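Local structure of carboxypeptidase 1 (Deinococcus radiodurans str. R1, 5GIV) at residues A[32-37]-A[48-53]; A[102-107]-A[143-148]; A[339-344]-A[494-499]. The protein is a zinc-binding metallocarboxypeptidase of the M32 family that probably removes amino acids one at a time, with broad specificity, from the C-terminus of peptides. All coordinates share one frame; numbering follows the deposited sequence.

Interaction 1: A[32-37]-A[48-53]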
ATOM      1  N   TRP A  32      -1.176   7.130   0.171  1.00 19.58           N
ATOM      2  CA  TRP A  32      -0.926   6.484   1.456  1.00 19.61           C
ATOM      3  C   TRP A  32       0.377   5.699   1.422  1.00 19.69           C
ATOM      4  O   TRP A  32       1.199   5.799   2.340  1.00 19.73           O
ATOM      5  CB  TRP A  32      -2.095   5.575   1.831  1.00 19.57           C
ATOM      6  CG  TRP A  32      -1.810   4.699   3.025  1.00 19.60           C
ATOM      7  CD1 TRP A  32      -2.031   4.996   4.339  1.00 19.59           C
ATOM      8  CD2 TRP A  32      -1.256   3.379   2.999  1.00 19.65           C
ATOM      9  NE1 TRP A  32      -1.657   3.936   5.136  1.00 19.64           N
ATOM     10  CE2 TRP A  32      -1.177   2.932   4.335  1.00 19.68           C
ATOM     11  CE3 TRP A  32      -0.822   2.529   1.972  1.00 19.70           C
ATOM     12  CZ2 TRP A  32      -0.670   1.680   4.674  1.00 19.75           C
ATOM     13  CZ3 TRP A  32      -0.323   1.282   2.309  1.00 19.75           C
ATOM     14  CH2 TRP A  32      -0.252   0.868   3.650  1.00 19.78           C
ATOM     15  N   ASP A  33       0.583   4.912   0.363  1.00 17.78           N
ATOM     16  CA  ASP A  33       1.819   4.149   0.242  1.00 17.81           C
ATOM     17  C   ASP A  33       3.023   5.069   0.088  1.00 17.82           C
ATOM     18  O   ASP A  33       4.106   4.776   0.614  1.00 17.83           O
ATOM     19  CB  ASP A  33       1.708   3.180  -0.942  1.00 17.87           C
ATOM     20  CG  ASP A  33       3.000   2.413  -1.203  1.00 17.91           C
ATOM     21  OD1 ASP A  33       3.289   1.437  -0.465  1.00 17.92           O
ATOM     22  OD2 ASP A  33       3.724   2.803  -2.148  1.00 17.94           O
ATOM     23  N   GLN A  34       2.847   6.200  -0.601  1.00 31.31           N
ATOM     24  CA  GLN A  34       3.938   7.153  -0.758  1.00 31.34           C
ATOM     25  C   GLN A  34       4.437   7.656   0.590  1.00 31.34           C
ATOM     26  O   GLN A  34       5.637   7.888   0.770  1.00 31.38           O
ATOM     27  CB  GLN A  34       3.478   8.317  -1.631  1.00 31.33           C
ATOM     28  CG  GLN A  34       4.485   9.429  -1.784  1.00 31.39           C
ATOM     29  CD  GLN A  34       3.863  10.690  -2.350  1.00 31.37           C
ATOM     30  OE1 GLN A  34       2.788  11.131  -1.915  1.00 31.33           O
ATOM     31  NE2 GLN A  34       4.521  11.265  -3.347  1.00 31.43           N
ATOM     32  N   SER A  35       3.532   7.833   1.545  1.00 21.57           N
ATOM     33  CA  SER A  35       3.889   8.348   2.858  1.00 21.59           C
ATOM     34  C   SER A  35       4.371   7.275   3.825  1.00 21.62           C
ATOM     35  O   SER A  35       4.961   7.613   4.848  1.00 21.61           O
ATOM     36  CB  SER A  35       2.691   9.065   3.482  1.00 21.54           C
ATOM     37  OG  SER A  35       2.316  10.170   2.686  1.00 21.51           O
ATOM     38  N   THR A  36       4.111   6.000   3.555  1.00 18.24           N
ATOM     39  CA  THR A  36       4.425   4.946   4.509  1.00 18.28           C
ATOM     40  C   THR A  36       5.579   4.065   4.059  1.00 18.34           C
ATOM     41  O   THR A  36       6.521   3.847   4.820  1.00 18.36           O
ATOM     42  CB  THR A  36       3.191   4.074   4.771  1.00 18.26           C
ATOM     43  OG1 THR A  36       2.685   3.581   3.524  1.00 18.25           O
ATOM     44  CG2 THR A  36       2.103   4.878   5.461  1.00 18.19           C
ATOM     45  N   PHE A  37       5.502   3.492   2.859  1.00 17.96           N
ATOM     46  CA  PHE A  37       6.418   2.426   2.490  1.00 18.04           C
ATOM     47  C   PHE A  37       7.188   2.652   1.195  1.00 18.06           C
ATOM     48  O   PHE A  37       8.086   1.861   0.899  1.00 18.14           O
ATOM     49  CB  PHE A  37       5.651   1.097   2.409  1.00 18.06           C
ATOM     50  CG  PHE A  37       4.986   0.720   3.716  1.00 18.04           C
ATOM     51  CD1 PHE A  37       5.751   0.394   4.827  1.00 18.09           C
ATOM     52  CD2 PHE A  37       3.602   0.720   3.839  1.00 17.98           C
ATOM     53  CE1 PHE A  37       5.148   0.062   6.036  1.00 18.09           C
ATOM     54  CE2 PHE A  37       2.999   0.387   5.038  1.00 17.96           C
ATOM     55  CZ  PHE A  37       3.769   0.054   6.135  1.00 18.02           C
ATOM     56  N   ARG A  48       4.684  10.260 -11.256  1.00 22.69           N
ATOM     57  CA  ARG A  48       4.113  10.137 -12.588  1.00 22.76           C
ATOM     58  C   ARG A  48       2.881   9.244 -12.557  1.00 22.72           C
ATOM     59  O   ARG A  48       1.893   9.513 -13.254  1.00 22.73           O
ATOM     60  CB  ARG A  48       5.171   9.605 -13.562  1.00 22.88           C
ATOM     61  CG  ARG A  48       4.797   9.666 -15.039  1.00 22.98           C
ATOM     62  CD  ARG A  48       5.934   9.110 -15.889  1.00 23.11           C
ATOM     63  NE  ARG A  48       6.238   7.739 -15.497  1.00 23.12           N
ATOM     64  CZ  ARG A  48       7.284   7.375 -14.762  1.00 23.13           C
ATOM     65  NH1 ARG A  48       8.160   8.278 -14.357  1.00 23.12           N
ATOM     66  NH2 ARG A  48       7.453   6.105 -14.434  1.00 23.15           N
ATOM     67  N   GLN A  49       2.928   8.163 -11.772  1.00 25.47           N
ATOM     68  CA  GLN A  49       1.745   7.325 -11.590  1.00 25.42           C
ATOM     69  C   GLN A  49       0.580   8.138 -11.039  1.00 25.33           C
ATOM     70  O   GLN A  49      -0.551   8.044 -11.533  1.00 25.31           O
ATOM     71  CB  GLN A  49       2.062   6.152 -10.662  1.00 25.41           C
ATOM     72  CG  GLN A  49       3.044   5.132 -11.220  1.00 25.54           C
ATOM     73  CD  GLN A  49       3.527   4.162 -10.151  1.00 25.54           C
ATOM     74  OE1 GLN A  49       3.256   4.344  -8.963  1.00 25.46           O
ATOM     75  NE2 GLN A  49       4.253   3.128 -10.571  1.00 25.63           N
ATOM     76  N   GLN A  50       0.841   8.960 -10.019  1.00 30.59           N
ATOM     77  CA  GLN A  50      -0.229   9.764  -9.436  1.00 30.50           C
ATOM     78  C   GLN A  50      -0.760  10.759 -10.453  1.00 30.54           C
ATOM     79  O   GLN A  50      -1.975  10.979 -10.549  1.00 30.49           O
ATOM     80  CB  GLN A  50       0.264  10.484  -8.178  1.00 30.44           C
ATOM     81  CG  GLN A  50       0.567   9.539  -7.021  1.00 30.41           C
ATOM     82  CD  GLN A  50       1.225  10.225  -5.854  1.00 30.40           C
ATOM     83  OE1 GLN A  50       2.410  10.567  -5.902  1.00 30.47           O
ATOM     84  NE2 GLN A  50       0.462  10.433  -4.789  1.00 30.34           N
ATOM     85  N   SER A  51       0.142  11.350 -11.237  1.00 31.54           N
ATOM     86  CA  SER A  51      -0.278  12.288 -12.265  1.00 31.59           C
ATOM     87  C   SER A  51      -1.151  11.596 -13.302  1.00 31.65           C
ATOM     88  O   SER A  51      -2.168  12.150 -13.746  1.00 31.63           O
ATOM     89  CB  SER A  51       0.962  12.903 -12.915  1.00 31.68           C
ATOM     90  OG  SER A  51       0.630  13.693 -14.040  1.00 31.77           O
ATOM     91  N   LEU A  52      -0.778  10.372 -13.687  1.00 29.19           N
ATOM     92  CA  LEU A  52      -1.589   9.613 -14.633  1.00 29.26           C
ATOM     93  C   LEU A  52      -2.998   9.390 -14.089  1.00 29.15           C
ATOM     94  O   LEU A  52      -3.990   9.596 -14.796  1.00 29.18           O
ATOM     95  CB  LEU A  52      -0.899   8.283 -14.956  1.00 29.34           C
ATOM     96  CG  LEU A  52      -1.640   7.292 -15.855  1.00 29.42           C
ATOM     97  CD1 LEU A  52      -1.827   7.864 -17.252  1.00 29.53           C
ATOM     98  CD2 LEU A  52      -0.921   5.946 -15.904  1.00 29.48           C
ATOM     99  N   LEU A  53      -3.107   8.995 -12.820  1.00 26.99           N
ATOM    100  CA  LEU A  53      -4.428   8.729 -12.263  1.00 26.90           C
ATOM    101  C   LEU A  53      -5.220  10.015 -12.065  1.00 26.85           C
ATOM    102  O   LEU A  53      -6.437  10.039 -12.284  1.00 26.83           O
ATOM    103  CB  LEU A  53      -4.312   7.976 -10.943  1.00 26.82           C
ATOM    104  CG  LEU A  53      -4.518   6.463 -11.002  1.00 26.85           C
ATOM    105  CD1 LEU A  53      -4.811   5.943  -9.596  1.00 26.77           C
ATOM    106  CD2 LEU A  53      -5.628   6.073 -11.985  1.00 26.90           C
TER
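The carboxamides of Gln-34 and Gln-50 meet across an antiparallel helical hairpin, formed by helices 8-36 and 43-62 of the M32 peptidase fold. Their side chains cross at about a right angle, and the two amide planes stand 84° apart, so one carboxamide is turned nearly perpendicular to the other. Gln-34 NE2 comes to 3.4 Å from Gln-50 OE1, but the angle is poor and no hydrogen bond results; Gln-34 OE1 and Gln-50 NE2 are farther apart, at 3.8 Å. The meeting is thus a loose polar contact at the surface. Both chains run extended beyond CG; Gln-50 sets out with CG anti to its carbonyl carbon (chi1 -68°), which sends its amide across to the last turn of the first helix. A valine in place of Gln-50 would probably leave the Gln-34 amide without its polar neighbour and freer to turn. The apolar closure of the hairpin lies further along, where Leu-53 packs on Phe-23, Ile-26 and Leu-30. The same helix end faces the second subunit: Asp-33 forms a salt bridge with Arg-247 of that subunit, and the two Phe-37 rings stack across the dimer. In the final turn, Thr-36 OG1 donates to Trp-32 O at 2.9 Å, tilted 33° from the carbonyl plane.

Interaction 2: A[102-107]-A[143-148]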
ATOM      1  N   ALA A 102      -8.883  22.441 -17.715  1.00 37.60           N
ATOM      2  CA  ALA A 102      -7.957  21.345 -17.436  1.00 37.57           C
ATOM      3  C   ALA A 102      -6.504  21.797 -17.557  1.00 37.64           C
ATOM      4  O   ALA A 102      -5.640  21.345 -16.794  1.00 37.57           O
ATOM      5  CB  ALA A 102      -8.227  20.170 -18.373  1.00 37.63           C
ATOM      6  N   GLU A 103      -6.210  22.683 -18.510  1.00 55.19           N
ATOM      7  CA  GLU A 103      -4.859  23.223 -18.614  1.00 55.26           C
ATOM      8  C   GLU A 103      -4.418  23.835 -17.292  1.00 55.12           C
ATOM      9  O   GLU A 103      -3.322  23.559 -16.792  1.00 55.08           O
ATOM     10  CB  GLU A 103      -4.796  24.268 -19.728  1.00 55.45           C
ATOM     11  CG  GLU A 103      -3.874  23.892 -20.863  1.00 55.64           C
ATOM     12  CD  GLU A 103      -2.554  23.318 -20.374  1.00 55.62           C
ATOM     13  OE1 GLU A 103      -2.440  22.071 -20.283  1.00 55.59           O
ATOM     14  OE2 GLU A 103      -1.636  24.115 -20.066  1.00 55.64           O
ATOM     15  N   PHE A 104      -5.275  24.675 -16.713  1.00 25.19           N
ATOM     16  CA  PHE A 104      -4.946  25.353 -15.465  1.00 25.06           C
ATOM     17  C   PHE A 104      -4.805  24.362 -14.315  1.00 24.93           C
ATOM     18  O   PHE A 104      -3.975  24.554 -13.423  1.00 24.88           O
ATOM     19  CB  PHE A 104      -6.008  26.398 -15.141  1.00 25.03           C
ATOM     20  CG  PHE A 104      -5.704  27.198 -13.920  1.00 24.94           C
ATOM     21  CD1 PHE A 104      -4.933  28.346 -14.013  1.00 25.00           C
ATOM     22  CD2 PHE A 104      -6.177  26.810 -12.683  1.00 24.81           C
ATOM     23  CE1 PHE A 104      -4.647  29.095 -12.899  1.00 24.94           C
ATOM     24  CE2 PHE A 104      -5.889  27.552 -11.564  1.00 24.76           C
ATOM     25  CZ  PHE A 104      -5.123  28.696 -11.671  1.00 24.82           C
ATOM     26  N   VAL A 105      -5.631  23.317 -14.295  1.00 24.91           N
ATOM     27  CA  VAL A 105      -5.515  22.311 -13.243  1.00 24.81           C
ATOM     28  C   VAL A 105      -4.117  21.712 -13.245  1.00 24.83           C
ATOM     29  O   VAL A 105      -3.478  21.572 -12.198  1.00 24.76           O
ATOM     30  CB  VAL A 105      -6.586  21.221 -13.423  1.00 24.77           C
ATOM     31  CG1 VAL A 105      -6.413  20.116 -12.375  1.00 24.66           C
ATOM     32  CG2 VAL A 105      -7.980  21.829 -13.384  1.00 24.74           C
ATOM     33  N   ARG A 106      -3.614  21.369 -14.435  1.00 44.29           N
ATOM     34  CA  ARG A 106      -2.298  20.747 -14.551  1.00 44.33           C
ATOM     35  C   ARG A 106      -1.178  21.719 -14.204  1.00 44.35           C
ATOM     36  O   ARG A 106      -0.214  21.343 -13.527  1.00 44.31           O
ATOM     37  CB  ARG A 106      -2.113  20.183 -15.961  1.00 44.48           C
ATOM     38  CG  ARG A 106      -2.899  18.894 -16.220  1.00 44.49           C
ATOM     39  CD  ARG A 106      -2.546  18.294 -17.571  1.00 44.65           C
ATOM     40  NE  ARG A 106      -2.962  19.176 -18.657  1.00 44.79           N
ATOM     41  CZ  ARG A 106      -4.143  19.107 -19.264  1.00 44.83           C
ATOM     42  NH1 ARG A 106      -5.026  18.181 -18.902  1.00 44.77           N
ATOM     43  NH2 ARG A 106      -4.437  19.961 -20.238  1.00 44.96           N
ATOM     44  N   GLU A 107      -1.276  22.966 -14.663  1.00 44.55           N
ATOM     45  CA  GLU A 107      -0.231  23.937 -14.360  1.00 44.57           C
ATOM     46  C   GLU A 107      -0.116  24.159 -12.855  1.00 44.44           C
ATOM     47  O   GLU A 107       0.982  24.121 -12.290  1.00 44.43           O
ATOM     48  CB  GLU A 107      -0.501  25.256 -15.092  1.00 44.67           C
ATOM     49  CG  GLU A 107       0.596  26.293 -14.884  1.00 44.72           C
ATOM     50  CD  GLU A 107       0.182  27.703 -15.278  1.00 44.80           C
ATOM     51  OE1 GLU A 107      -1.016  27.925 -15.563  1.00 44.83           O
ATOM     52  OE2 GLU A 107       1.066  28.592 -15.313  1.00 44.85           O
ATOM     53  N   LEU A 143      -5.038  33.507  -6.968  1.00 23.14           N
ATOM     54  CA  LEU A 143      -5.984  34.532  -7.390  1.00 23.21           C
ATOM     55  C   LEU A 143      -6.643  34.158  -8.711  1.00 23.24           C
ATOM     56  O   LEU A 143      -7.853  34.365  -8.895  1.00 23.25           O
ATOM     57  CB  LEU A 143      -5.266  35.870  -7.502  1.00 23.27           C
ATOM     58  CG  LEU A 143      -4.861  36.477  -6.168  1.00 23.25           C
ATOM     59  CD1 LEU A 143      -3.923  37.636  -6.412  1.00 23.31           C
ATOM     60  CD2 LEU A 143      -6.101  36.922  -5.375  1.00 23.24           C
ATOM     61  N   GLN A 144      -5.867  33.590  -9.633  1.00 33.35           N
ATOM     62  CA  GLN A 144      -6.425  33.174 -10.912  1.00 33.42           C
ATOM     63  C   GLN A 144      -7.461  32.070 -10.736  1.00 33.35           C
ATOM     64  O   GLN A 144      -8.537  32.112 -11.348  1.00 33.38           O
ATOM     65  CB  GLN A 144      -5.307  32.706 -11.840  1.00 33.48           C
ATOM     66  CG  GLN A 144      -5.800  32.357 -13.218  1.00 33.59           C
ATOM     67  CD  GLN A 144      -4.676  32.151 -14.197  1.00 33.70           C
ATOM     68  OE1 GLN A 144      -3.535  32.567 -13.953  1.00 33.72           O
ATOM     69  NE2 GLN A 144      -4.996  31.540 -15.338  1.00 33.78           N
ATOM     70  N   ALA A 145      -7.159  31.076  -9.897  1.00 26.93           N
ATOM     71  CA  ALA A 145      -8.122  30.005  -9.672  1.00 26.85           C
ATOM     72  C   ALA A 145      -9.425  30.561  -9.120  1.00 26.85           C
ATOM     73  O   ALA A 145     -10.511  30.182  -9.568  1.00 26.86           O
ATOM     74  CB  ALA A 145      -7.539  28.959  -8.722  1.00 26.76           C
ATOM     75  N   ALA A 146      -9.337  31.481  -8.164  1.00 28.13           N
ATOM     76  CA  ALA A 146     -10.546  32.058  -7.600  1.00 28.15           C
ATOM     77  C   ALA A 146     -11.315  32.868  -8.633  1.00 28.25           C
ATOM     78  O   ALA A 146     -12.545  32.957  -8.554  1.00 28.27           O
ATOM     79  CB  ALA A 146     -10.197  32.927  -6.392  1.00 28.15           C
ATOM     80  N   SER A 147     -10.619  33.450  -9.614  1.00 32.97           N
ATOM     81  CA  SER A 147     -11.303  34.277 -10.601  1.00 33.07           C
ATOM     82  C   SER A 147     -12.221  33.464 -11.505  1.00 33.06           C
ATOM     83  O   SER A 147     -13.112  34.041 -12.132  1.00 33.14           O
ATOM     84  CB  SER A 147     -10.292  35.062 -11.441  1.00 33.16           C
ATOM     85  OG  SER A 147      -9.566  34.214 -12.307  1.00 33.17           O
ATOM     86  N   TYR A 148     -12.033  32.145 -11.587  1.00 34.10           N
ATOM     87  CA  TYR A 148     -12.981  31.314 -12.317  1.00 34.10           C
ATOM     88  C   TYR A 148     -14.319  31.187 -11.604  1.00 34.05           C
ATOM     89  O   TYR A 148     -15.244  30.591 -12.168  1.00 34.05           O
ATOM     90  CB  TYR A 148     -12.415  29.914 -12.557  1.00 34.06           C
ATOM     91  CG  TYR A 148     -11.255  29.883 -13.513  1.00 34.15           C
ATOM     92  CD1 TYR A 148     -11.435  30.162 -14.864  1.00 34.27           C
ATOM     93  CD2 TYR A 148      -9.977  29.567 -13.072  1.00 34.11           C
ATOM     94  CE1 TYR A 148     -10.368  30.137 -15.743  1.00 34.37           C
ATOM     95  CE2 TYR A 148      -8.907  29.536 -13.942  1.00 34.19           C
ATOM     96  CZ  TYR A 148      -9.107  29.821 -15.272  1.00 34.32           C
ATOM     97  OH  TYR A 148      -8.040  29.787 -16.136  1.00 34.42           O
TER
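Phe-104 reaches from helix 102-122 to Gln-144 and Ala-145 of helix 128-147 and to Tyr-148 close after them, closing one end of an antiparallel helical hairpin in this largely helical peptidase. Tyr-148 presents its edge to one face of the Phe-104 ring in a T-shaped stack: centroids lie 5.4 Å apart, the planes are at 69°, and Tyr-148 CE2 lies over the centre of the Phe-104 ring, 3.9 Å above its plane. At the ring's outer end, Phe-104 CE2 packs against Ala-145 CB at 3.6 Å. Gln-144 lies alongside, its chain running counter to that of Phe-104, with CD only 3.3 Å from Phe-104 CE1 and the amide plane 44° from the ring; the contact is snug van der Waals packing without a hydrogen bond. With CG trans to the backbone N (chi1 -176°), the phenylalanine ring is carried straight out toward the second helix. A second shell holds these groups: Leu-141 also packs on Phe-104, Tyr-159 lies against Ala-145, and Ile-100 and Pro-101 press on Tyr-148. Tyr-148 N bonds to Ala-145 O, and Tyr-148 O accepts from the Arg-99 side chain. Within its own helix Glu-103 pairs with Arg-106: Glu-103 OE1 uses its anti lone pair to take Arg-106 NH2 at 2.9 Å, close to the guanidinium plane.

Interaction 3: A[339-344]-A[494-499]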
ATOM      1  N   ALA A 339      -1.185  16.605  33.467  1.00 21.16           N
ATOM      2  CA  ALA A 339      -0.013  16.738  32.616  1.00 21.05           C
ATOM      3  C   ALA A 339      -0.365  16.793  31.136  1.00 21.05           C
ATOM      4  O   ALA A 339       0.409  17.352  30.349  1.00 20.99           O
ATOM      5  CB  ALA A 339       0.949  15.586  32.878  1.00 20.96           C
ATOM      6  N   VAL A 340      -1.513  16.241  30.733  1.00 17.18           N
ATOM      7  CA  VAL A 340      -1.921  16.288  29.334  1.00 17.18           C
ATOM      8  C   VAL A 340      -2.643  17.585  29.001  1.00 17.16           C
ATOM      9  O   VAL A 340      -3.149  17.728  27.880  1.00 17.15           O
ATOM     10  CB  VAL A 340      -2.812  15.088  28.933  1.00 17.19           C
ATOM     11  CG1 VAL A 340      -2.176  13.756  29.356  1.00 17.21           C
ATOM     12  CG2 VAL A 340      -4.233  15.245  29.454  1.00 17.18           C
ATOM     13  N   ASN A 341      -2.778  18.497  29.958  1.00 17.15           N
ATOM     14  CA  ASN A 341      -3.500  19.749  29.783  1.00 17.13           C
ATOM     15  C   ASN A 341      -2.643  20.947  30.164  1.00 17.13           C
ATOM     16  O   ASN A 341      -3.136  21.925  30.732  1.00 17.12           O
ATOM     17  CB  ASN A 341      -4.798  19.761  30.591  1.00 17.14           C
ATOM     18  CG  ASN A 341      -5.824  18.778  30.067  1.00 17.15           C
ATOM     19  OD1 ASN A 341      -6.334  18.935  28.956  1.00 17.14           O
ATOM     20  ND2 ASN A 341      -6.160  17.776  30.877  1.00 17.16           N
ATOM     21  N   THR A 342      -1.348  20.900  29.871  1.00 19.84           N
ATOM     22  CA  THR A 342      -0.523  22.079  30.073  1.00 19.81           C
ATOM     23  C   THR A 342      -0.751  23.094  28.958  1.00 19.81           C
ATOM     24  O   THR A 342      -1.233  22.766  27.873  1.00 19.78           O
ATOM     25  CB  THR A 342       0.956  21.711  30.136  1.00 19.67           C
ATOM     26  OG1 THR A 342       1.434  21.448  28.811  1.00 19.57           O
ATOM     27  CG2 THR A 342       1.217  20.534  31.076  1.00 19.66           C
ATOM     28  N   VAL A 343      -0.368  24.340  29.232  1.00 17.11           N
ATOM     29  CA  VAL A 343      -0.561  25.453  28.306  1.00 17.10           C
ATOM     30  C   VAL A 343       0.718  26.275  28.266  1.00 17.11           C
ATOM     31  O   VAL A 343       1.398  26.419  29.285  1.00 17.12           O
ATOM     32  CB  VAL A 343      -1.748  26.351  28.728  1.00 17.09           C
ATOM     33  CG1 VAL A 343      -1.811  27.598  27.847  1.00 17.08           C
ATOM     34  CG2 VAL A 343      -3.060  25.587  28.691  1.00 17.09           C
ATOM     35  N   SER A 344       1.058  26.803  27.091  1.00 20.28           N
ATOM     36  CA  SER A 344       2.165  27.750  26.987  1.00 20.21           C
ATOM     37  C   SER A 344       2.183  28.345  25.588  1.00 20.16           C
ATOM     38  O   SER A 344       1.758  27.704  24.624  1.00 20.12           O
ATOM     39  CB  SER A 344       3.514  27.091  27.289  1.00 20.07           C
ATOM     40  OG  SER A 344       3.860  26.186  26.265  1.00 19.96           O
ATOM     41  N   ARG A 494     -13.258  27.581  29.610  1.00 21.71           N
ATOM     42  CA  ARG A 494     -13.271  28.349  30.851  1.00 21.88           C
ATOM     43  C   ARG A 494     -13.522  27.436  32.044  1.00 21.95           C
ATOM     44  O   ARG A 494     -12.845  27.543  33.075  1.00 21.96           O
ATOM     45  CB  ARG A 494     -14.344  29.431  30.768  1.00 22.12           C
ATOM     46  CG  ARG A 494     -13.983  30.597  29.868  1.00 22.08           C
ATOM     47  CD  ARG A 494     -15.142  31.577  29.725  1.00 22.33           C
ATOM     48  NE  ARG A 494     -14.724  32.824  29.086  1.00 22.33           N
ATOM     49  CZ  ARG A 494     -15.501  33.561  28.290  1.00 22.42           C
ATOM     50  NH1 ARG A 494     -16.747  33.179  28.022  1.00 22.53           N
ATOM     51  NH2 ARG A 494     -15.029  34.684  27.760  1.00 22.40           N
ATOM     52  N   GLY A 495     -14.462  26.503  31.907  1.00 24.26           N
ATOM     53  CA  GLY A 495     -14.731  25.581  32.997  1.00 24.32           C
ATOM     54  C   GLY A 495     -13.578  24.628  33.252  1.00 24.10           C
ATOM     55  O   GLY A 495     -13.187  24.396  34.400  1.00 24.12           O
ATOM     56  N   LYS A 496     -13.027  24.048  32.184  1.00 22.91           N
ATOM     57  CA  LYS A 496     -11.975  23.053  32.357  1.00 22.72           C
ATOM     58  C   LYS A 496     -10.706  23.676  32.930  1.00 22.61           C
ATOM     59  O   LYS A 496     -10.146  23.177  33.915  1.00 22.55           O
ATOM     60  CB  LYS A 496     -11.682  22.372  31.020  1.00 22.55           C
ATOM     61  CG  LYS A 496     -10.509  21.404  31.066  1.00 22.36           C
ATOM     62  CD  LYS A 496     -10.238  20.823  29.681  1.00 22.18           C
ATOM     63  CE  LYS A 496      -9.077  19.853  29.731  1.00 22.01           C
ATOM     64  NZ  LYS A 496      -8.814  19.242  28.416  1.00 21.85           N
ATOM     65  N   TYR A 497     -10.242  24.773  32.329  1.00 20.18           N
ATOM     66  CA  TYR A 497      -8.983  25.373  32.746  1.00 20.08           C
ATOM     67  C   TYR A 497      -9.155  26.274  33.955  1.00 20.25           C
ATOM     68  O   TYR A 497      -8.227  26.399  34.762  1.00 20.16           O
ATOM     69  CB  TYR A 497      -8.365  26.124  31.566  1.00 19.98           C
ATOM     70  CG  TYR A 497      -7.818  25.134  30.570  1.00 19.78           C
ATOM     71  CD1 TYR A 497      -8.613  24.636  29.543  1.00 19.76           C
ATOM     72  CD2 TYR A 497      -6.524  24.634  30.704  1.00 19.60           C
ATOM     73  CE1 TYR A 497      -8.118  23.699  28.659  1.00 19.59           C
ATOM     74  CE2 TYR A 497      -6.026  23.694  29.833  1.00 19.43           C
ATOM     75  CZ  TYR A 497      -6.817  23.234  28.812  1.00 19.43           C
ATOM     76  OH  TYR A 497      -6.307  22.293  27.955  1.00 19.27           O
ATOM     77  N   GLY A 498     -10.335  26.868  34.127  1.00 30.34           N
ATOM     78  CA  GLY A 498     -10.616  27.542  35.381  1.00 30.49           C
ATOM     79  C   GLY A 498     -10.445  26.621  36.571  1.00 30.44           C
ATOM     80  O   GLY A 498      -9.877  27.012  37.591  1.00 30.40           O
ATOM     81  N   GLU A 499     -10.888  25.369  36.441  1.00 43.98           N
ATOM     82  CA  GLU A 499     -10.797  24.425  37.549  1.00 43.93           C
ATOM     83  C   GLU A 499      -9.412  23.792  37.662  1.00 43.68           C
ATOM     84  O   GLU A 499      -8.983  23.459  38.774  1.00 43.58           O
ATOM     85  CB  GLU A 499     -11.865  23.341  37.401  1.00 44.05           C
ATOM     86  CG  GLU A 499     -12.124  22.548  38.675  1.00 44.08           C
ATOM     87  CD  GLU A 499     -11.240  21.316  38.798  1.00 43.89           C
ATOM     88  OE1 GLU A 499     -11.091  20.594  37.784  1.00 43.85           O
ATOM     89  OE2 GLU A 499     -10.692  21.067  39.899  1.00 43.79           O
TER
HETATM   90  O   HOH W   1      -3.832  21.967  26.881  1.00 23.79           O
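Lys-496 and Asn-341 make the direct hydrogen bond of this contact, between helix 487-501 and the loop that follows helix 333-339. Lys-496 NZ donates to Asn-341 OD1 at 2.6 Å, with a C=O...N angle of 127°; the ammonium stands above the carbonyl plane, 43° out of it, and so is not on a lone pair. The lysine chain is fully extended and meets the asparagine at about a right angle. The amide is gripped from its other end too, since Asn-341 ND2 bonds to Tyr-337 O and Arg-308 O, which fixes its rotation and directs OD1 at the lysine.

The salt bridge is to Glu-354, whose OE1 pairs with Lys-496 NZ and is hydrogen-bonded to Tyr-497 OH; Lys-496 NZ also bonds to Tyr-492 OH, so several partners share the ammonium, whose charge is probably balanced mainly by the glutamate.

One water links the two segments, donating to Tyr-497 OH at 2.7 Å and to Thr-342 O at 2.9 Å.

Apolar packing is supplied by Val-343, whose CG2 lies 3.7 Å from Tyr-497 CE2, the two side chains crossing aslant. Near the plane of the tyrosine ring, at its edge, comes Asn-341 O.

Away from the zinc site, a partly buried lysine, glutamate, asparagine and tyrosine network thus packs the last helix, 487-501, on the loop between helices 333-339 and 357-372 of the mainly helical M32 peptidase fold.

The three contacts follow one another along the chain. Interactions 1 and 2 are local hairpins between consecutive helices, with centres about 23 Å apart and nearest atoms about 7 Å apart; His-58 of helix 43-62 touches Ala-102 and Val-105, so the two hairpins are packed together. These two fasten neighbouring helices locally, while interaction 3 ties residues far apart in sequence, the C-terminal helix 487-501 and the 339-344 loop, into one body. It lies on the opposite side of the chain's centre from both, about 41 and 44 Å away between centres. All three stand away from the zinc ligands His-266, His-270 and Glu-296; interaction 1 borders the second subunit.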